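Long-range contacts in importin subunit beta-1 (Saccharomyces cerevisiae, PDB 5OWU), which carries proteins into the nucleus, working with importin alpha, the subunit that recognises the classical nuclear localization signal of the cargo: residues N364-P369 / D398-V403; I293-I298 / L355-Q360; N328-L333 / E368-F373. All coordinates share one frame; numbering follows the deposited sequence.

Interaction 1: N364-P369 / D398-V403; sequences NHILEP and DGPDKV
Asn364 and Asp401 join two interhelical turns through a pair of hydrogen bonds, with Pro400 packed beside them on the hydrocarbon side chains of Ile366 and Leu367. The contact lies where the chain leaves helix 347-362 through a short 3-10 segment to begin helix 367-377, and where a second turn leads into helix 402-418. The Asn364 side chain spends both ends of its amide on one residue. Its OD1 accepts the backbone N-H of Asp401 at 2.9 Å between OD1 and N, with the donor tilted 20° from the carbonyl plane. Its ND2 gives a nearly straight bond to the carboxylate, 2.8 Å from ND2 to Asp401 OD2. The carboxylate stands perpendicular to the amide, so ND2 reaches that oxygen from above the carboxylate plane while the oxygen itself lies in the amide plane. Two bonds to the same residue fix the rotation of the amide and tell its O from its N. Asp401 is the N-cap of helix 402-418, which opens HEAT 10, while helix 367-377 opens HEAT 9; the contact therefore ties together the starts of the first helices of successive HEAT repeats. With the Asp401 CG between the backbone N and the carbonyl carbon (chi1 69°), the carboxylate can offer OD1 to the backbone N of Gln404 at the helix start and OD2 to Asn364. Next to this polar pair, Pro400 turns its ring toward the 364-369 turn. Asn364 OD1 packs closely on it, 3.3 Å from Pro400 CB. Leu367 CD2 touches the ring at CG, 3.8 Å away, and Ile366 CG2 meets the same Pro400 CG more loosely at 4.1 Å.

Interaction 2: I293-I298 / L355-Q360; sequences ICEEEI and LQLFAQ
Cys294 faces both Leu357 and Phe358, and its sulfur makes a sulfur-aromatic contact across segments 293-298 and 355-360. SG lies over a face of the Phe358 ring, 3.8 Å from the centroid and 16° off the normal, displaced slightly toward the rim so that it comes nearest CD2 and CE2. The Phe358 CB leaves its helix pointing away from 293-298, yet a first torsion of -98°, well off the staggered value, sets CG, and the ring comes back to meet the sulfur with one face. Trp290 of helix 280-306 and Ala318 and Val325 of helix 317-332 also touch this ring, and Ala318 touches Cys294 as well.

Aliphatic packing makes up most of the remainder. Cys294 CB meets Leu357 CB at 3.7 Å, where the two backbones come nearest, with CA atoms 5.9 Å apart. Around this point the helix axes run roughly parallel, 29° apart, and approach to 9.2 Å. This is the stacking of second helices in a HEAT solenoid: helix 280-306 closes HEAT 7 and helix 347-362 closes HEAT 8, so like-placed helices of neighbouring repeats lie side by side. The two methyls of Leu357 then divide the neighbouring side chains between them. CD1 lies 3.9 Å from the Glu295 CG, against the hydrocarbon part of that acidic side chain, while CD2 comes to 4.1 Å from Ile298 CD1, the two side chains crossing at about a right angle. Ile298 CD1 also rests 3.8 Å from the backbone O of Leu357 and makes a lighter touch on the Gln360 CB.

No hydrogen bond passes between the two segments; the amide of Gln360 turns elsewhere, its NE2 bonding Asp398 OD2.

Interaction 3: N328-L333 / E368-F373; sequences NLLNLL and EPVLEF
Leu330 and Phe373 mark the nearest point of two helices running in roughly the same direction, their CA atoms 7.2 Å apart and the local axes crossing at -34°. At closest the axes are 10.6 Å apart, a spacing bridged by large side chains. Segment 328-333 lies on helix 317-332, the first helix of HEAT 8, and 368-373 belongs to helix 367-377, which opens HEAT 9; here the first helices of consecutive repeats pack side by side in the solenoid.

Leu330 carries the contact from its side. Its CB sits over one face of the Phe373 ring in a CH-pi contact, 3.9 Å from the centroid, shifted toward the rim at CD1. The branches spread from there: CD2 lies 3.9 Å from Phe373 CD2, and CD1 packs at the base of the ring, 3.7 Å from Phe373 CB. Leu330 CD1 also meets the backbone of the opposite helix, 3.6 Å from the O of Pro369, with a looser approach to the Val370 CG2.

Phe373 holds its CG anti to the backbone N (chi1 -178°), and from there the ring extends toward helix 317-332. Leucine and phenylalanine lie alongside each other, pointing opposite ways. At the far end of the ring, CZ comes to 3.6 Å from the backbone O of Leu330. Leu333 CD1 makes a marginal, oblique approach at CE2. Ala388 of helix 383-395 touches both Leu333 and Phe373, while Leu355 of helix 347-362 lies against Leu330, so these two helices also contribute side chains to the packing.

With no hydrogen bond or salt bridge between them, the two segments depend on shape fit and dispersion, hydrocarbon against ring and aliphatic against aliphatic, and no hydrogen bond fixes their register.

Interaction 2 joins the second helices of HEAT 7 and HEAT 8, interaction 3 the first helices of HEAT 8 and HEAT 9, both by apolar packing that includes an aromatic ring. Leu355 and Phe358 bring them together, reaching Leu330, Val370 and Leu329 on the first-helix side. Interaction 1 differs in chemistry, being made by turns and held by directed hydrogen bonds beside a small apolar patch. It shares helix 367-377 with interaction 3, and meets interaction 2 through Ile366, packed on Phe358 and Ala359, and through a probable hydrogen bond from Gln360 to Asp398. Most residues touching in interaction 1 are buried; interactions 2 and 3 are only partly so.

Interaction 1: N364-P369 / D398-V403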
loop_
_atom_site.group_PDB
_atom_site.type_symbol
_atom_site.label_atom_id
_atom_site.label_comp_id
_atom_site.label_asym_id
_atom_site.label_seq_id
_atom_site.Cartn_x
_atom_site.Cartn_y
_atom_site.Cartn_z
ATOM N N ASN A 364 5.867 -14.958 -23.780
ATOM C CA ASN A 364 6.256 -16.255 -24.329
ATOM C C ASN A 364 7.750 -16.537 -24.202
ATOM O O ASN A 364 8.153 -17.702 -24.237
ATOM C CB ASN A 364 5.852 -16.342 -25.808
ATOM C CG ASN A 364 4.349 -16.371 -26.008
ATOM O OD1 ASN A 364 3.587 -16.558 -25.060
ATOM N ND2 ASN A 364 3.915 -16.192 -27.256
ATOM N N HIS A 365 8.595 -15.517 -24.065
ATOM C CA HIS A 365 10.024 -15.792 -23.979
ATOM C C HIS A 365 10.398 -16.572 -22.721
ATOM O O HIS A 365 11.493 -17.138 -22.669
ATOM C CB HIS A 365 10.828 -14.491 -24.030
ATOM C CG HIS A 365 10.894 -13.873 -25.390
ATOM N ND1 HIS A 365 9.864 -13.127 -25.922
ATOM C CD2 HIS A 365 11.873 -13.886 -26.325
ATOM C CE1 HIS A 365 10.205 -12.709 -27.129
ATOM N NE2 HIS A 365 11.419 -13.155 -27.397
ATOM N N ILE A 366 9.521 -16.625 -21.713
ATOM C CA ILE A 366 9.846 -17.357 -20.488
ATOM C C ILE A 366 9.631 -18.861 -20.636
ATOM O O ILE A 366 10.151 -19.637 -19.822
ATOM C CB ILE A 366 9.020 -16.830 -19.298
ATOM C CG1 ILE A 366 9.623 -17.258 -17.959
ATOM C CG2 ILE A 366 7.563 -17.322 -19.341
ATOM C CD1 ILE A 366 10.966 -16.673 -17.668
ATOM N N LEU A 367 8.899 -19.293 -21.665
ATOM C CA LEU A 367 8.343 -20.644 -21.689
ATOM C C LEU A 367 9.428 -21.719 -21.780
ATOM O O LEU A 367 9.421 -22.686 -21.008
ATOM C CB LEU A 367 7.362 -20.771 -22.859
ATOM C CG LEU A 367 6.072 -19.936 -22.811
ATOM C CD1 LEU A 367 5.405 -19.863 -24.182
ATOM C CD2 LEU A 367 5.106 -20.513 -21.811
ATOM N N GLU A 368 10.364 -21.582 -22.719
ATOM C CA GLU A 368 11.277 -22.687 -23.019
ATOM C C GLU A 368 12.091 -23.121 -21.806
ATOM O O GLU A 368 12.063 -24.312 -21.452
ATOM C CB GLU A 368 12.164 -22.299 -24.205
ATOM C CG GLU A 368 13.041 -23.433 -24.745
ATOM C CD GLU A 368 14.277 -23.696 -23.892
ATOM O OE1 GLU A 368 14.622 -24.881 -23.690
ATOM O OE2 GLU A 368 14.899 -22.721 -23.420
ATOM N N PRO A 369 12.835 -22.233 -21.130
ATOM C CA PRO A 369 13.611 -22.702 -19.965
ATOM C C PRO A 369 12.743 -23.217 -18.822
ATOM O O PRO A 369 13.102 -24.204 -18.155
ATOM C CB PRO A 369 14.423 -21.460 -19.563
ATOM C CG PRO A 369 13.677 -20.296 -20.144
ATOM C CD PRO A 369 13.063 -20.806 -21.411
ATOM N N ASP A 398 0.866 -16.296 -15.919
ATOM C CA ASP A 398 0.492 -14.918 -16.197
ATOM C C ASP A 398 1.645 -14.314 -16.986
ATOM O O ASP A 398 2.762 -14.208 -16.471
ATOM C CB ASP A 398 0.212 -14.168 -14.893
ATOM C CG ASP A 398 -0.172 -12.723 -15.110
ATOM O OD1 ASP A 398 -0.490 -12.342 -16.254
ATOM O OD2 ASP A 398 -0.157 -11.969 -14.118
ATOM N N GLY A 399 1.383 -13.969 -18.246
ATOM C CA GLY A 399 2.385 -13.398 -19.114
ATOM C C GLY A 399 2.299 -13.906 -20.542
ATOM O O GLY A 399 2.039 -13.144 -21.477
ATOM N N PRO A 400 2.540 -15.201 -20.744
ATOM C CA PRO A 400 2.482 -15.758 -22.105
ATOM C C PRO A 400 1.085 -15.649 -22.699
ATOM O O PRO A 400 0.100 -15.392 -22.007
ATOM C CB PRO A 400 2.902 -17.221 -21.910
ATOM C CG PRO A 400 3.664 -17.239 -20.622
ATOM C CD PRO A 400 3.005 -16.196 -19.761
ATOM N N ASP A 401 0.997 -15.861 -24.013
ATOM C CA ASP A 401 -0.286 -15.704 -24.681
ATOM C C ASP A 401 -1.189 -16.917 -24.420
ATOM O O ASP A 401 -0.794 -17.916 -23.808
ATOM C CB ASP A 401 -0.090 -15.442 -26.185
ATOM C CG ASP A 401 0.444 -16.649 -26.961
ATOM O OD1 ASP A 401 0.076 -17.797 -26.646
ATOM O OD2 ASP A 401 1.213 -16.431 -27.931
ATOM N N LYS A 402 -2.436 -16.801 -24.881
ATOM C CA LYS A 402 -3.445 -17.817 -24.597
ATOM C C LYS A 402 -3.127 -19.137 -25.296
ATOM O O LYS A 402 -3.337 -20.212 -24.726
ATOM C CB LYS A 402 -4.820 -17.300 -25.021
ATOM C CG LYS A 402 -5.982 -18.210 -24.679
ATOM C CD LYS A 402 -7.318 -17.551 -25.023
ATOM C CE LYS A 402 -8.494 -18.453 -24.664
ATOM N NZ LYS A 402 -9.816 -17.766 -24.800
ATOM N N VAL A 403 -2.634 -19.076 -26.530
ATOM C CA VAL A 403 -2.349 -20.293 -27.292
ATOM C C VAL A 403 -1.330 -21.157 -26.556
ATOM O O VAL A 403 -1.556 -22.350 -26.318
ATOM C CB VAL A 403 -1.877 -19.928 -28.712
ATOM C CG1 VAL A 403 -1.285 -21.129 -29.433
ATOM C CG2 VAL A 403 -3.045 -19.391 -29.511
#

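Interaction 2: I293-I298 / L355-Q360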
loop_
_atom_site.group_PDB
_atom_site.type_symbol
_atom_site.label_atom_id
_atom_site.label_comp_id
_atom_site.label_asym_id
_atom_site.label_seq_id
_atom_site.Cartn_x
_atom_site.Cartn_y
_atom_site.Cartn_z
ATOM N N ILE A 293 14.723 -4.765 -11.843
ATOM C CA ILE A 293 14.720 -4.544 -13.292
ATOM C C ILE A 293 13.347 -4.849 -13.886
ATOM O O ILE A 293 12.773 -4.039 -14.631
ATOM C CB ILE A 293 15.812 -5.389 -13.966
ATOM C CG1 ILE A 293 17.192 -4.852 -13.581
ATOM C CG2 ILE A 293 15.643 -5.375 -15.481
ATOM C CD1 ILE A 293 18.350 -5.708 -14.088
ATOM N N CYS A 294 12.822 -6.042 -13.611
ATOM C CA CYS A 294 11.531 -6.411 -14.186
ATOM C C CYS A 294 10.447 -5.412 -13.797
ATOM O O CYS A 294 9.642 -5.003 -14.637
ATOM C CB CYS A 294 11.133 -7.820 -13.749
ATOM S SG CYS A 294 12.068 -9.120 -14.559
ATOM N N GLU A 295 10.399 -5.023 -12.521
ATOM C CA GLU A 295 9.373 -4.082 -12.076
ATOM C C GLU A 295 9.452 -2.778 -12.854
ATOM O O GLU A 295 8.417 -2.204 -13.235
ATOM C CB GLU A 295 9.519 -3.811 -10.577
ATOM C CG GLU A 295 9.260 -5.026 -9.709
ATOM C CD GLU A 295 9.686 -4.811 -8.269
ATOM O OE1 GLU A 295 10.143 -3.695 -7.948
ATOM O OE2 GLU A 295 9.569 -5.760 -7.465
ATOM N N GLU A 296 10.674 -2.292 -13.098
ATOM C CA GLU A 296 10.818 -1.029 -13.813
ATOM C C GLU A 296 10.385 -1.177 -15.265
ATOM O O GLU A 296 9.729 -0.287 -15.817
ATOM C CB GLU A 296 12.263 -0.523 -13.727
ATOM C CG GLU A 296 12.713 -0.097 -12.329
ATOM C CD GLU A 296 11.768 0.903 -11.658
ATOM O OE1 GLU A 296 11.285 1.840 -12.337
ATOM O OE2 GLU A 296 11.503 0.741 -10.446
ATOM N N GLU A 297 10.726 -2.302 -15.901
ATOM C CA GLU A 297 10.349 -2.468 -17.300
ATOM C C GLU A 297 8.846 -2.692 -17.460
ATOM O O GLU A 297 8.247 -2.225 -18.442
ATOM C CB GLU A 297 11.181 -3.598 -17.912
ATOM C CG GLU A 297 12.668 -3.223 -17.902
ATOM C CD GLU A 297 13.594 -4.246 -18.534
ATOM O OE1 GLU A 297 13.228 -5.431 -18.650
ATOM O OE2 GLU A 297 14.710 -3.847 -18.914
ATOM N N ILE A 298 8.209 -3.358 -16.494
ATOM C CA ILE A 298 6.752 -3.469 -16.519
ATOM C C ILE A 298 6.121 -2.093 -16.350
ATOM O O ILE A 298 5.156 -1.744 -17.044
ATOM C CB ILE A 298 6.265 -4.453 -15.438
ATOM C CG1 ILE A 298 6.742 -5.871 -15.753
ATOM C CG2 ILE A 298 4.723 -4.442 -15.339
ATOM C CD1 ILE A 298 6.662 -6.848 -14.574
ATOM N N LEU A 355 10.577 -14.948 -10.825
ATOM C CA LEU A 355 10.146 -15.687 -12.004
ATOM C C LEU A 355 8.803 -15.176 -12.512
ATOM O O LEU A 355 8.604 -15.030 -13.728
ATOM C CB LEU A 355 10.070 -17.179 -11.676
ATOM C CG LEU A 355 9.694 -18.125 -12.810
ATOM C CD1 LEU A 355 10.700 -18.024 -13.962
ATOM C CD2 LEU A 355 9.619 -19.552 -12.273
ATOM N N GLN A 356 7.871 -14.885 -11.600
ATOM C CA GLN A 356 6.582 -14.361 -12.043
ATOM C C GLN A 356 6.733 -12.989 -12.689
ATOM O O GLN A 356 6.043 -12.681 -13.673
ATOM C CB GLN A 356 5.607 -14.312 -10.870
ATOM C CG GLN A 356 5.360 -15.687 -10.277
ATOM C CD GLN A 356 4.446 -15.654 -9.068
ATOM O OE1 GLN A 356 3.606 -14.764 -8.934
ATOM N NE2 GLN A 356 4.609 -16.632 -8.177
ATOM N N LEU A 357 7.627 -12.149 -12.158
ATOM C CA LEU A 357 7.891 -10.865 -12.807
ATOM C C LEU A 357 8.463 -11.055 -14.211
ATOM O O LEU A 357 8.084 -10.343 -15.154
ATOM C CB LEU A 357 8.846 -10.032 -11.951
ATOM C CG LEU A 357 8.274 -9.518 -10.626
ATOM C CD1 LEU A 357 9.365 -8.888 -9.774
ATOM C CD2 LEU A 357 7.159 -8.518 -10.875
ATOM N N PHE A 358 9.399 -11.988 -14.368
ATOM C CA PHE A 358 9.930 -12.277 -15.697
ATOM C C PHE A 358 8.813 -12.676 -16.649
ATOM O O PHE A 358 8.763 -12.212 -17.790
ATOM C CB PHE A 358 10.985 -13.380 -15.619
ATOM C CG PHE A 358 12.396 -12.866 -15.594
ATOM C CD1 PHE A 358 13.070 -12.605 -16.783
ATOM C CD2 PHE A 358 13.046 -12.638 -14.391
ATOM C CE1 PHE A 358 14.367 -12.127 -16.775
ATOM C CE2 PHE A 358 14.348 -12.159 -14.370
ATOM C CZ PHE A 358 15.011 -11.904 -15.565
ATOM N N ALA A 359 7.902 -13.542 -16.194
ATOM C CA ALA A 359 6.841 -14.014 -17.079
ATOM C C ALA A 359 5.895 -12.884 -17.466
ATOM O O ALA A 359 5.467 -12.801 -18.623
ATOM C CB ALA A 359 6.068 -15.152 -16.419
ATOM N N GLN A 360 5.544 -12.017 -16.513
ATOM C CA GLN A 360 4.678 -10.883 -16.830
ATOM C C GLN A 360 5.367 -9.917 -17.785
ATOM O O GLN A 360 4.734 -9.364 -18.691
ATOM C CB GLN A 360 4.270 -10.160 -15.541
ATOM C CG GLN A 360 3.357 -10.977 -14.649
ATOM C CD GLN A 360 3.191 -10.378 -13.265
ATOM O OE1 GLN A 360 4.150 -9.896 -12.663
ATOM N NE2 GLN A 360 1.967 -10.412 -12.751
#

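Interaction 3: N328-L333 / E368-F373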
loop_
_atom_site.group_PDB
_atom_site.type_symbol
_atom_site.label_atom_id
_atom_site.label_comp_id
_atom_site.label_asym_id
_atom_site.label_seq_id
_atom_site.Cartn_x
_atom_site.Cartn_y
_atom_site.Cartn_z
ATOM N N ASN A 328 19.148 -20.032 -13.473
ATOM C CA ASN A 328 19.642 -19.855 -12.110
ATOM C C ASN A 328 18.500 -19.626 -11.114
ATOM O O ASN A 328 18.521 -20.176 -10.001
ATOM C CB ASN A 328 20.646 -18.705 -12.083
ATOM C CG ASN A 328 21.885 -18.997 -12.921
ATOM O OD1 ASN A 328 22.217 -20.158 -13.176
ATOM N ND2 ASN A 328 22.569 -17.947 -13.354
ATOM N N LEU A 329 17.495 -18.823 -11.488
ATOM C CA LEU A 329 16.309 -18.666 -10.640
ATOM C C LEU A 329 15.660 -20.017 -10.365
ATOM O O LEU A 329 15.412 -20.401 -9.202
ATOM C CB LEU A 329 15.293 -17.741 -11.316
ATOM C CG LEU A 329 15.509 -16.236 -11.377
ATOM C CD1 LEU A 329 14.390 -15.606 -12.206
ATOM C CD2 LEU A 329 15.537 -15.638 -9.983
ATOM N N LEU A 330 15.366 -20.748 -11.442
ATOM C CA LEU A 330 14.759 -22.065 -11.309
ATOM C C LEU A 330 15.552 -22.917 -10.329
ATOM O O LEU A 330 14.981 -23.552 -9.434
ATOM C CB LEU A 330 14.668 -22.731 -12.685
ATOM C CG LEU A 330 13.681 -22.032 -13.624
ATOM C CD1 LEU A 330 13.852 -22.496 -15.069
ATOM C CD2 LEU A 330 12.247 -22.270 -13.162
ATOM N N ASN A 331 16.881 -22.911 -10.461
ATOM C CA ASN A 331 17.705 -23.664 -9.521
ATOM C C ASN A 331 17.499 -23.184 -8.087
ATOM O O ASN A 331 17.567 -23.986 -7.149
ATOM C CB ASN A 331 19.181 -23.558 -9.903
ATOM C CG ASN A 331 20.087 -24.264 -8.910
ATOM O OD1 ASN A 331 20.094 -25.494 -8.827
ATOM N ND2 ASN A 331 20.851 -23.488 -8.144
ATOM N N LEU A 332 17.257 -21.887 -7.890
ATOM C CA LEU A 332 17.028 -21.398 -6.538
ATOM C C LEU A 332 15.720 -21.909 -5.960
ATOM O O LEU A 332 15.561 -21.921 -4.734
ATOM C CB LEU A 332 17.038 -19.870 -6.508
ATOM C CG LEU A 332 18.379 -19.192 -6.791
ATOM C CD1 LEU A 332 18.195 -17.677 -6.854
ATOM C CD2 LEU A 332 19.420 -19.565 -5.738
ATOM N N LEU A 333 14.779 -22.332 -6.806
ATOM C CA LEU A 333 13.509 -22.827 -6.273
ATOM C C LEU A 333 13.657 -24.061 -5.384
ATOM O O LEU A 333 12.747 -24.345 -4.592
ATOM C CB LEU A 333 12.542 -23.147 -7.416
ATOM C CG LEU A 333 12.112 -21.958 -8.277
ATOM C CD1 LEU A 333 11.203 -22.426 -9.396
ATOM C CD2 LEU A 333 11.414 -20.899 -7.431
ATOM N N GLU A 368 10.364 -21.582 -22.719
ATOM C CA GLU A 368 11.277 -22.687 -23.019
ATOM C C GLU A 368 12.091 -23.121 -21.806
ATOM O O GLU A 368 12.063 -24.312 -21.452
ATOM C CB GLU A 368 12.164 -22.299 -24.205
ATOM C CG GLU A 368 13.041 -23.433 -24.745
ATOM C CD GLU A 368 14.277 -23.696 -23.892
ATOM O OE1 GLU A 368 14.622 -24.881 -23.690
ATOM O OE2 GLU A 368 14.899 -22.721 -23.420
ATOM N N PRO A 369 12.835 -22.233 -21.130
ATOM C CA PRO A 369 13.611 -22.702 -19.965
ATOM C C PRO A 369 12.743 -23.217 -18.822
ATOM O O PRO A 369 13.102 -24.204 -18.155
ATOM C CB PRO A 369 14.423 -21.460 -19.563
ATOM C CG PRO A 369 13.677 -20.296 -20.144
ATOM C CD PRO A 369 13.063 -20.806 -21.411
ATOM N N VAL A 370 11.590 -22.592 -18.587
ATOM C CA VAL A 370 10.721 -23.045 -17.501
ATOM C C VAL A 370 10.137 -24.412 -17.822
ATOM O O VAL A 370 10.187 -25.329 -16.999
ATOM C CB VAL A 370 9.616 -22.016 -17.222
ATOM C CG1 VAL A 370 8.615 -22.577 -16.216
ATOM C CG2 VAL A 370 10.234 -20.724 -16.705
ATOM N N LEU A 371 9.569 -24.571 -19.018
ATOM C CA LEU A 371 8.987 -25.857 -19.381
ATOM C C LEU A 371 10.036 -26.960 -19.351
ATOM O O LEU A 371 9.742 -28.099 -18.963
ATOM C CB LEU A 371 8.332 -25.766 -20.759
ATOM C CG LEU A 371 7.080 -24.887 -20.803
ATOM C CD1 LEU A 371 6.625 -24.681 -22.239
ATOM C CD2 LEU A 371 5.955 -25.499 -19.948
ATOM N N GLU A 372 11.272 -26.642 -19.741
ATOM C CA GLU A 372 12.338 -27.631 -19.630
ATOM C C GLU A 372 12.547 -28.042 -18.175
ATOM O O GLU A 372 12.609 -29.238 -17.854
ATOM C CB GLU A 372 13.634 -27.080 -20.232
ATOM C CG GLU A 372 14.692 -28.151 -20.477
ATOM C CD GLU A 372 16.036 -27.579 -20.889
ATOM O OE1 GLU A 372 16.072 -26.446 -21.422
ATOM O OE2 GLU A 372 17.057 -28.267 -20.669
ATOM N N PHE A 373 12.650 -27.058 -17.275
ATOM C CA PHE A 373 12.800 -27.357 -15.850
ATOM C C PHE A 373 11.633 -28.200 -15.323
ATOM O O PHE A 373 11.831 -29.196 -14.608
ATOM C CB PHE A 373 12.920 -26.042 -15.082
ATOM C CG PHE A 373 13.118 -26.209 -13.614
ATOM C CD1 PHE A 373 14.390 -26.385 -13.093
ATOM C CD2 PHE A 373 12.037 -26.175 -12.746
ATOM C CE1 PHE A 373 14.580 -26.529 -11.736
ATOM C CE2 PHE A 373 12.223 -26.323 -11.385
ATOM C CZ PHE A 373 13.499 -26.505 -10.882
#